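Long-range contacts in endoglucanase (Clostridium thermocellum, PDB 2E4T), which probably cleaves internal beta-1,4-glucosidic bonds of cellulose and xyloglucan, this chain being the glycoside hydrolase family 44 module of a longer multidomain enzyme: residues A[285-290]-A[326-331]; A[291-296]-A[304-309]. All blocks are in the same frame, centred on the assembly; numbering follows the deposited sequence. Where two conformers were deposited one is given.

Contact 1 (A[285-290]-A[326-331]); sequences YPEARG and SWIGQW
Ser326 lies against Glu287, and its hydroxyl oxygen is held by two partners, Gly329 N and Glu324 OE2. OG accepts an almost straight bond from Gly329 N (3.0 Å), capping the helix that starts at Trp327, and it also bonds to OE2 of Glu324. The methylene of Ser326 does the touching across the contact: its CB sits 3.3 Å from Glu287 O and 3.8 Å from Glu287 CB. Beyond this packing, the Glu287 chain bends at chi2 (-86°), carrying CD over to the indole edge of Trp327. There Trp327 NE1 donates to Glu287 OE2 at 3.0 Å, with an N-H...O angle of 165°. The acceptor lies near the ring plane, but the N-H arrives from above the carboxylate, whose plane is turned 73° from the indole. Ile328 packs beside them, its CD1 3.8 Å from Glu287 CG and its CG1 over the centre of one indole face. OE1 of Glu287 has a long, weak ion pair with Arg294. The arrangement is that of a serine N-cap on a short helix, docked on the loop that follows strand 279-284 of the TIM barrel.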
ATOM      1  N   TYR A 285       4.068  -5.970   6.856  1.00  5.40           N
ATOM      2  CA  TYR A 285       4.305  -7.364   6.509  1.00  5.78           C
ATOM      3  C   TYR A 285       3.884  -8.151   7.716  1.00  5.40           C
ATOM      4  O   TYR A 285       4.471  -8.011   8.794  1.00  6.43           O
ATOM      5  CB  TYR A 285       5.769  -7.613   6.159  1.00  5.86           C
ATOM      6  CG  TYR A 285       6.157  -6.937   4.858  1.00  5.74           C
ATOM      7  CD1 TYR A 285       5.894  -7.542   3.645  1.00  5.76           C
ATOM      8  CD2 TYR A 285       6.804  -5.708   4.851  1.00  6.21           C
ATOM      9  CE1 TYR A 285       6.267  -6.933   2.452  1.00  6.26           C
ATOM     10  CE2 TYR A 285       7.194  -5.089   3.689  1.00  5.95           C
ATOM     11  CZ  TYR A 285       6.946  -5.719   2.458  1.00  5.40           C
ATOM     12  OH  TYR A 285       7.385  -5.222   1.273  1.00  6.18           O
ATOM     13  N   PRO A 286       2.806  -8.970   7.619  1.00  5.66           N
ATOM     14  CA  PRO A 286       2.301  -9.661   8.802  1.00  5.93           C
ATOM     15  C   PRO A 286       3.398 -10.448   9.495  1.00  5.93           C
ATOM     16  O   PRO A 286       4.163 -11.169   8.826  1.00  6.80           O
ATOM     17  CB  PRO A 286       1.214 -10.588   8.227  1.00  7.45           C
ATOM     18  CG  PRO A 286       0.795  -9.882   7.042  0.70  7.60           C
ATOM     19  CD  PRO A 286       1.979  -9.222   6.426  0.70  6.28           C
ATOM     20  N   GLU A 287       3.387 -10.373  10.823  1.00  6.24           N
ATOM     21  CA  GLU A 287       4.221 -11.215  11.655  1.00  6.23           C
ATOM     22  C   GLU A 287       3.497 -12.521  12.049  1.00  6.32           C
ATOM     23  O   GLU A 287       4.101 -13.408  12.688  1.00  6.94           O
ATOM     24  CB  GLU A 287       4.688 -10.448  12.904  1.00  6.91           C
ATOM     25  CG  GLU A 287       5.661  -9.332  12.597  1.00  7.34           C
ATOM     26  CD  GLU A 287       7.126  -9.750  12.525  1.00  7.44           C
ATOM     27  OE1 GLU A 287       7.450 -10.954  12.407  1.00  8.77           O
ATOM     28  OE2 GLU A 287       7.981  -8.819  12.636  1.00  8.97           O
ATOM     29  N   ALA A 288       2.234 -12.638  11.701  1.00  6.31           N
ATOM     30  CA  ALA A 288       1.452 -13.835  12.040  1.00  6.04           C
ATOM     31  C   ALA A 288       2.215 -15.108  11.651  1.00  5.94           C
ATOM     32  O   ALA A 288       2.757 -15.209  10.544  1.00  6.34           O
ATOM     33  CB  ALA A 288       0.131 -13.796  11.289  1.00  6.65           C
ATOM     34  N   ARG A 289       2.156 -16.078  12.574  1.00  6.21           N
ATOM     35  CA  ARG A 289       2.799 -17.377  12.362  1.00  6.32           C
ATOM     36  C   ARG A 289       1.735 -18.488  12.403  1.00  6.56           C
ATOM     37  O   ARG A 289       0.720 -18.387  13.086  1.00  7.08           O
ATOM     38  CB  ARG A 289       3.820 -17.646  13.471  1.00  7.46           C
ATOM     39  CG  ARG A 289       4.927 -16.606  13.499  1.00  8.05           C
ATOM     40  CD  ARG A 289       5.864 -16.746  14.703  1.00  9.46           C
ATOM     41  NE  ARG A 289       6.247 -18.096  15.095  1.00 12.91           N
ATOM     42  CZ  ARG A 289       7.284 -18.730  14.537  1.00 12.13           C
ATOM     43  NH1 ARG A 289       8.005 -18.087  13.593  1.00 15.92           N
ATOM     44  NH2 ARG A 289       7.556 -19.968  14.920  1.00 15.23           N
ATOM     45  N   GLY A 290       2.056 -19.582  11.711  1.00  6.98           N
ATOM     46  CA  GLY A 290       1.297 -20.818  11.909  1.00  7.43           C
ATOM     47  C   GLY A 290       2.203 -21.959  11.503  1.00  6.82           C
ATOM     48  O   GLY A 290       3.064 -21.789  10.630  1.00  7.40           O
ATOM     49  N   SER A 326       2.141 -14.161  17.209  1.00  6.82           N
ATOM     50  CA  SER A 326       3.313 -13.370  16.838  1.00  6.92           C
ATOM     51  C   SER A 326       3.728 -12.557  18.044  1.00  6.58           C
ATOM     52  O   SER A 326       2.972 -12.423  19.022  1.00  7.04           O
ATOM     53  CB  SER A 326       3.030 -12.409  15.697  1.00  7.17           C
ATOM     54  OG  SER A 326       2.310 -11.289  16.159  1.00  7.15           O
ATOM     55  N   TRP A 327       4.916 -11.927  17.957  1.00  6.97           N
ATOM     56  CA  TRP A 327       5.345 -11.051  19.038  1.00  7.24           C
ATOM     57  C   TRP A 327       4.421  -9.857  19.203  1.00  6.45           C
ATOM     58  O   TRP A 327       4.284  -9.322  20.319  1.00  6.97           O
ATOM     59  CB  TRP A 327       6.802 -10.600  18.835  1.00  7.52           C
ATOM     60  CG  TRP A 327       7.065  -9.699  17.661  1.00  7.18           C
ATOM     61  CD1 TRP A 327       7.434 -10.049  16.386  1.00  9.25           C
ATOM     62  CD2 TRP A 327       7.045  -8.273  17.662  1.00  7.17           C
ATOM     63  NE1 TRP A 327       7.661  -8.933  15.607  1.00  9.02           N
ATOM     64  CE2 TRP A 327       7.437  -7.829  16.379  1.00  8.79           C
ATOM     65  CE3 TRP A 327       6.749  -7.315  18.632  1.00  8.57           C
ATOM     66  CZ2 TRP A 327       7.552  -6.472  16.048  1.00  8.77           C
ATOM     67  CZ3 TRP A 327       6.889  -5.949  18.317  1.00  9.70           C
ATOM     68  CH2 TRP A 327       7.279  -5.554  17.027  1.00 10.00           C
ATOM     69  N   ILE A 328       3.798  -9.413  18.101  1.00  6.72           N
ATOM     70  CA  ILE A 328       2.841  -8.307  18.147  1.00  6.49           C
ATOM     71  C   ILE A 328       1.575  -8.762  18.865  1.00  6.73           C
ATOM     72  O   ILE A 328       1.050  -8.080  19.776  1.00  7.45           O
ATOM     73  CB  ILE A 328       2.582  -7.749  16.758  1.00  6.97           C
ATOM     74  CG1 ILE A 328       3.883  -7.270  16.109  1.00  6.88           C
ATOM     75  CG2 ILE A 328       1.599  -6.565  16.862  1.00  9.22           C
ATOM     76  CD1 ILE A 328       3.704  -6.803  14.651  1.00  7.47           C
ATOM     77  N   GLY A 329       1.051  -9.928  18.470  1.00  6.95           N
ATOM     78  CA  GLY A 329      -0.142 -10.473  19.158  1.00  7.48           C
ATOM     79  C   GLY A 329       0.095 -10.705  20.641  1.00  7.17           C
ATOM     80  O   GLY A 329      -0.819 -10.523  21.463  1.00  8.38           O
ATOM     81  N   GLN A 330       1.310 -11.135  21.000  1.00  7.22           N
ATOM     82  CA  GLN A 330       1.600 -11.410  22.412  1.00  7.50           C
ATOM     83  C   GLN A 330       1.812 -10.134  23.225  1.00  7.25           C
ATOM     84  O   GLN A 330       1.194  -9.959  24.301  1.00  8.34           O
ATOM     85  CB  GLN A 330       2.797 -12.326  22.519  1.00  8.15           C
ATOM     86  CG  GLN A 330       3.169 -12.564  23.980  1.00  9.41           C
ATOM     87  CD  GLN A 330       4.148 -13.666  24.173  1.00 11.39           C
ATOM     88  OE1 GLN A 330       4.436 -14.413  23.235  1.00 15.07           O
ATOM     89  NE2 GLN A 330       4.653 -13.810  25.387  1.00 12.60           N
ATOM     90  N   TRP A 331       2.690  -9.234  22.738  1.00  6.32           N
ATOM     91  CA  TRP A 331       3.193  -8.139  23.558  1.00  6.84           C
ATOM     92  C   TRP A 331       2.555  -6.793  23.273  1.00  7.11           C
ATOM     93  O   TRP A 331       2.768  -5.855  24.059  1.00  8.12           O
ATOM     94  CB  TRP A 331       4.721  -8.020  23.418  1.00  7.40           C
ATOM     95  CG  TRP A 331       5.464  -9.209  23.932  1.00  7.06           C
ATOM     96  CD1 TRP A 331       5.987 -10.243  23.195  1.00  8.90           C
ATOM     97  CD2 TRP A 331       5.712  -9.539  25.294  1.00  7.80           C
ATOM     98  NE1 TRP A 331       6.601 -11.155  24.024  1.00  9.53           N
ATOM     99  CE2 TRP A 331       6.460 -10.732  25.313  1.00  8.84           C
ATOM    100  CE3 TRP A 331       5.456  -8.888  26.526  1.00  8.06           C
ATOM    101  CZ2 TRP A 331       6.937 -11.314  26.492  1.00 10.40           C
ATOM    102  CZ3 TRP A 331       5.933  -9.481  27.716  1.00  9.54           C
ATOM    103  CH2 TRP A 331       6.667 -10.671  27.671  1.00  9.85           C
TER

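Contact 2 (A[291-296]-A[304-309]); sequences GGERIC and IETNKA
Thr306 and Glu293 carry the polar part of the contact. Thr306 OG1 lies 2.6 Å from Glu293 OE2, a short hydroxyl-to-carboxylate approach, and the same OG1 also has Gly290 O as a partner, so its single proton has two acceptors within reach. Glu293 CG takes the crowded position between the backbone N and the carbonyl carbon (chi1 54°), and the chain runs extended from there, crossing the threonine side chain at about a right angle. The other carboxylate oxygen, OE1, accepts from Asp300 N, which gives the carboxylate a second hold.

A water adds a further polar link at the exposed end, by Gly291 and Glu305: it accepts from Gly291 N at 2.8 Å and bonds only weakly to Glu305 OE1. Beside it, Gly291 N rests 3.5 Å from Glu305 CB, and the two CA atoms are 4.5 Å apart.

The apolar part is carried by Ile295. Its CG2 branch lies 4.0 Å from Ala309 CB and 4.1 Å from Thr306 CG2, and it also reaches Thr306 O at 3.8 Å. The threonine methyl, anti to the backbone N, faces both the isoleucine and the glutamate: Thr306 CG2 is 3.5 Å from Glu293 OE2.

Arg294 points away from the helix, its NE bonded to Pro286 O and its NH2 to Tyr285 O. Gly291 and Gly292, both with positive phi (62° and 83°), form the type I' turn of a two-residue beta hairpin made by strands 289-290 and 293-294. The hairpin lies against the first turns of helix 304-312, where Asn303 bonds to both Gly291 O and Thr306 N, and Arg310 of the same helix donates to Ile295 O.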
ATOM      1  N   GLY A 291       2.019 -23.110  12.114  1.00  8.51           N
ATOM      2  CA  GLY A 291       2.857 -24.256  11.721  1.00  8.99           C
ATOM      3  C   GLY A 291       4.333 -24.003  11.969  1.00  9.81           C
ATOM      4  O   GLY A 291       5.173 -24.628  11.279  1.00 10.55           O
ATOM      5  N   GLY A 292       4.660 -23.129  12.899  1.00  8.77           N
ATOM      6  CA  GLY A 292       6.042 -22.907  13.284  1.00  9.36           C
ATOM      7  C   GLY A 292       6.796 -21.940  12.376  1.00  9.08           C
ATOM      8  O   GLY A 292       8.045 -21.930  12.463  1.00 10.27           O
ATOM      9  N   GLU A 293       6.095 -21.123  11.552  1.00  7.82           N
ATOM     10  CA  GLU A 293       6.808 -20.190  10.667  1.00  7.62           C
ATOM     11  C   GLU A 293       5.890 -18.989  10.400  1.00  7.36           C
ATOM     12  O   GLU A 293       4.659 -19.058  10.482  1.00  7.65           O
ATOM     13  CB  GLU A 293       7.204 -20.846   9.345  1.00  8.80           C
ATOM     14  CG  GLU A 293       6.018 -21.438   8.697  1.00  8.96           C
ATOM     15  CD  GLU A 293       6.291 -22.050   7.309  1.00  9.76           C
ATOM     16  OE1 GLU A 293       7.398 -21.916   6.734  1.00 12.10           O
ATOM     17  OE2 GLU A 293       5.349 -22.642   6.689  1.00 11.35           O
ATOM     18  N   ARG A 294       6.527 -17.882  10.037  1.00  7.27           N
ATOM     19  CA  ARG A 294       5.809 -16.679   9.569  1.00  7.01           C
ATOM     20  C   ARG A 294       5.064 -16.990   8.287  1.00  6.73           C
ATOM     21  O   ARG A 294       5.510 -17.785   7.461  1.00  8.27           O
ATOM     22  CB  ARG A 294       6.839 -15.545   9.392  1.00  7.69           C
ATOM     23  CG  ARG A 294       6.256 -14.140   9.282  1.00  7.08           C
ATOM     24  CD  ARG A 294       7.405 -13.139   9.148  1.00  7.62           C
ATOM     25  NE  ARG A 294       6.880 -11.793   9.050  1.00  7.41           N
ATOM     26  CZ  ARG A 294       7.668 -10.716   9.115  1.00  7.95           C
ATOM     27  NH1 ARG A 294       8.990 -10.841   9.226  1.00  9.39           N
ATOM     28  NH2 ARG A 294       7.126  -9.504   9.086  1.00  8.34           N
ATOM     29  N   ILE A 295       3.921 -16.292   8.069  1.00  6.39           N
ATOM     30  CA  ILE A 295       3.130 -16.550   6.860  1.00  6.24           C
ATOM     31  C   ILE A 295       3.724 -15.970   5.594  1.00  6.37           C
ATOM     32  O   ILE A 295       3.282 -16.332   4.476  1.00  6.89           O
ATOM     33  CB  ILE A 295       1.670 -16.076   7.026  1.00  6.19           C
ATOM     34  CG1 ILE A 295       1.599 -14.546   7.225  1.00  6.54           C
ATOM     35  CG2 ILE A 295       0.964 -16.875   8.109  1.00  7.00           C
ATOM     36  CD1 ILE A 295       0.168 -14.024   7.063  1.00  6.89           C
ATOM     37  N   CYS A 296       4.715 -15.067   5.705  1.00  7.24           N
ATOM     38  CA  CYS A 296       5.397 -14.509   4.576  1.00  7.00           C
ATOM     39  C   CYS A 296       6.925 -14.685   4.805  1.00  8.38           C
ATOM     40  O   CYS A 296       7.387 -15.028   5.871  1.00  9.43           O
ATOM     41  CB  CYS A 296       5.034 -13.021   4.366  1.00  7.94           C
ATOM     42  SG  CYS A 296       5.428 -11.948   5.758  1.00  8.48           S
ATOM     43  N   ILE A 304       0.184 -26.845   6.076  1.00  9.10           N
ATOM     44  CA  ILE A 304      -1.243 -26.537   6.146  1.00  9.10           C
ATOM     45  C   ILE A 304      -1.518 -25.588   7.314  1.00  8.29           C
ATOM     46  O   ILE A 304      -2.365 -24.698   7.174  1.00  8.41           O
ATOM     47  CB  ILE A 304      -2.080 -27.821   6.271  1.00 10.37           C
ATOM     48  CG1 ILE A 304      -1.787 -28.746   5.098  1.00 12.03           C
ATOM     49  CG2 ILE A 304      -3.545 -27.519   6.422  1.00 11.63           C
ATOM     50  CD1 ILE A 304      -2.028 -28.167   3.733  1.00 14.76           C
ATOM     51  N   GLU A 305      -0.863 -25.758   8.461  1.00  8.61           N
ATOM     52  CA  GLU A 305      -1.071 -24.844   9.572  1.00  8.35           C
ATOM     53  C   GLU A 305      -0.634 -23.417   9.240  1.00  7.22           C
ATOM     54  O   GLU A 305      -1.295 -22.439   9.650  1.00  7.81           O
ATOM     55  CB  GLU A 305      -0.409 -25.362  10.859  1.00  9.51           C
ATOM     56  CG  GLU A 305      -1.083 -26.582  11.423  1.00 13.16           C
ATOM     57  CD  GLU A 305      -2.427 -26.204  12.034  1.00 24.78           C
ATOM     58  OE1 GLU A 305      -2.503 -25.150  12.732  1.00 31.17           O
ATOM     59  OE2 GLU A 305      -3.412 -26.929  11.795  1.00 31.82           O
ATOM     60  N   THR A 306       0.447 -23.271   8.485  1.00  6.80           N
ATOM     61  CA  THR A 306       0.813 -21.908   8.025  1.00  6.59           C
ATOM     62  C   THR A 306      -0.280 -21.348   7.112  1.00  6.29           C
ATOM     63  O   THR A 306      -0.649 -20.169   7.205  1.00  6.29           O
ATOM     64  CB  THR A 306       2.166 -21.868   7.319  1.00  6.96           C
ATOM     65  OG1 THR A 306       3.136 -22.628   8.044  1.00  7.34           O
ATOM     66  CG2 THR A 306       2.648 -20.451   7.094  1.00  7.70           C
ATOM     67  N   ASN A 307      -0.737 -22.200   6.175  1.00  6.59           N
ATOM     68  CA  ASN A 307      -1.782 -21.734   5.242  1.00  6.34           C
ATOM     69  C   ASN A 307      -3.057 -21.322   5.996  1.00  6.06           C
ATOM     70  O   ASN A 307      -3.692 -20.299   5.637  1.00  6.37           O
ATOM     71  CB  ASN A 307      -2.093 -22.824   4.252  1.00  7.05           C
ATOM     72  CG  ASN A 307      -0.915 -23.192   3.370  1.00  7.01           C
ATOM     73  OD1 ASN A 307       0.037 -22.390   3.194  1.00  7.26           O
ATOM     74  ND2 ASN A 307      -0.978 -24.387   2.761  1.00  8.40           N
ATOM     75  N   LYS A 308      -3.431 -22.094   7.031  1.00  6.66           N
ATOM     76  CA  LYS A 308      -4.620 -21.752   7.821  1.00  6.69           C
ATOM     77  C   LYS A 308      -4.391 -20.421   8.552  1.00  6.54           C
ATOM     78  O   LYS A 308      -5.317 -19.602   8.642  1.00  7.22           O
ATOM     79  CB  LYS A 308      -4.966 -22.880   8.771  1.00  7.56           C
ATOM     80  CG  LYS A 308      -5.559 -24.055   8.056  1.00  8.31           C
ATOM     81  CD  LYS A 308      -5.839 -25.214   9.006  1.00 10.00           C
ATOM     82  CE  LYS A 308      -6.570 -26.349   8.251  1.00 12.32           C
ATOM     83  NZ  LYS A 308      -6.732 -27.520   9.137  1.00 13.92           N
ATOM     84  N   ALA A 309      -3.183 -20.200   9.099  1.00  6.66           N
ATOM     85  CA  ALA A 309      -2.907 -18.949   9.783  1.00  6.37           C
ATOM     86  C   ALA A 309      -2.952 -17.785   8.785  1.00  5.90           C
ATOM     87  O   ALA A 309      -3.362 -16.674   9.144  1.00  6.46           O
ATOM     88  CB  ALA A 309      -1.543 -19.001  10.472  1.00  7.08           C
TER
HETATM   89  O   HOH W   1      -0.023 -23.313  13.970  1.00 23.09           O

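The two contacts, with centres 11 Å apart, share one small hairpin: strand 289-290 ends the first segment of contact 1 and its partner 293-294 belongs to contact 2, which is nested in the loop that contact 1 closes. Two close polar pairs join them: Gly290 O lies 2.7 Å from Thr306 OG1, a probable hydrogen bond, and Pro286 O 2.8 Å from Arg294 NE, while Arg289 O packs on Ala309 CB at 3.5 Å. Helix 304-312 packs on the hairpin in contact 2, while helix 327-331 meets Glu287 just before it in contact 1. In the chain both helices come between barrel strands 279-284 and 354-360, and neither contact touches the zinc or calcium sites.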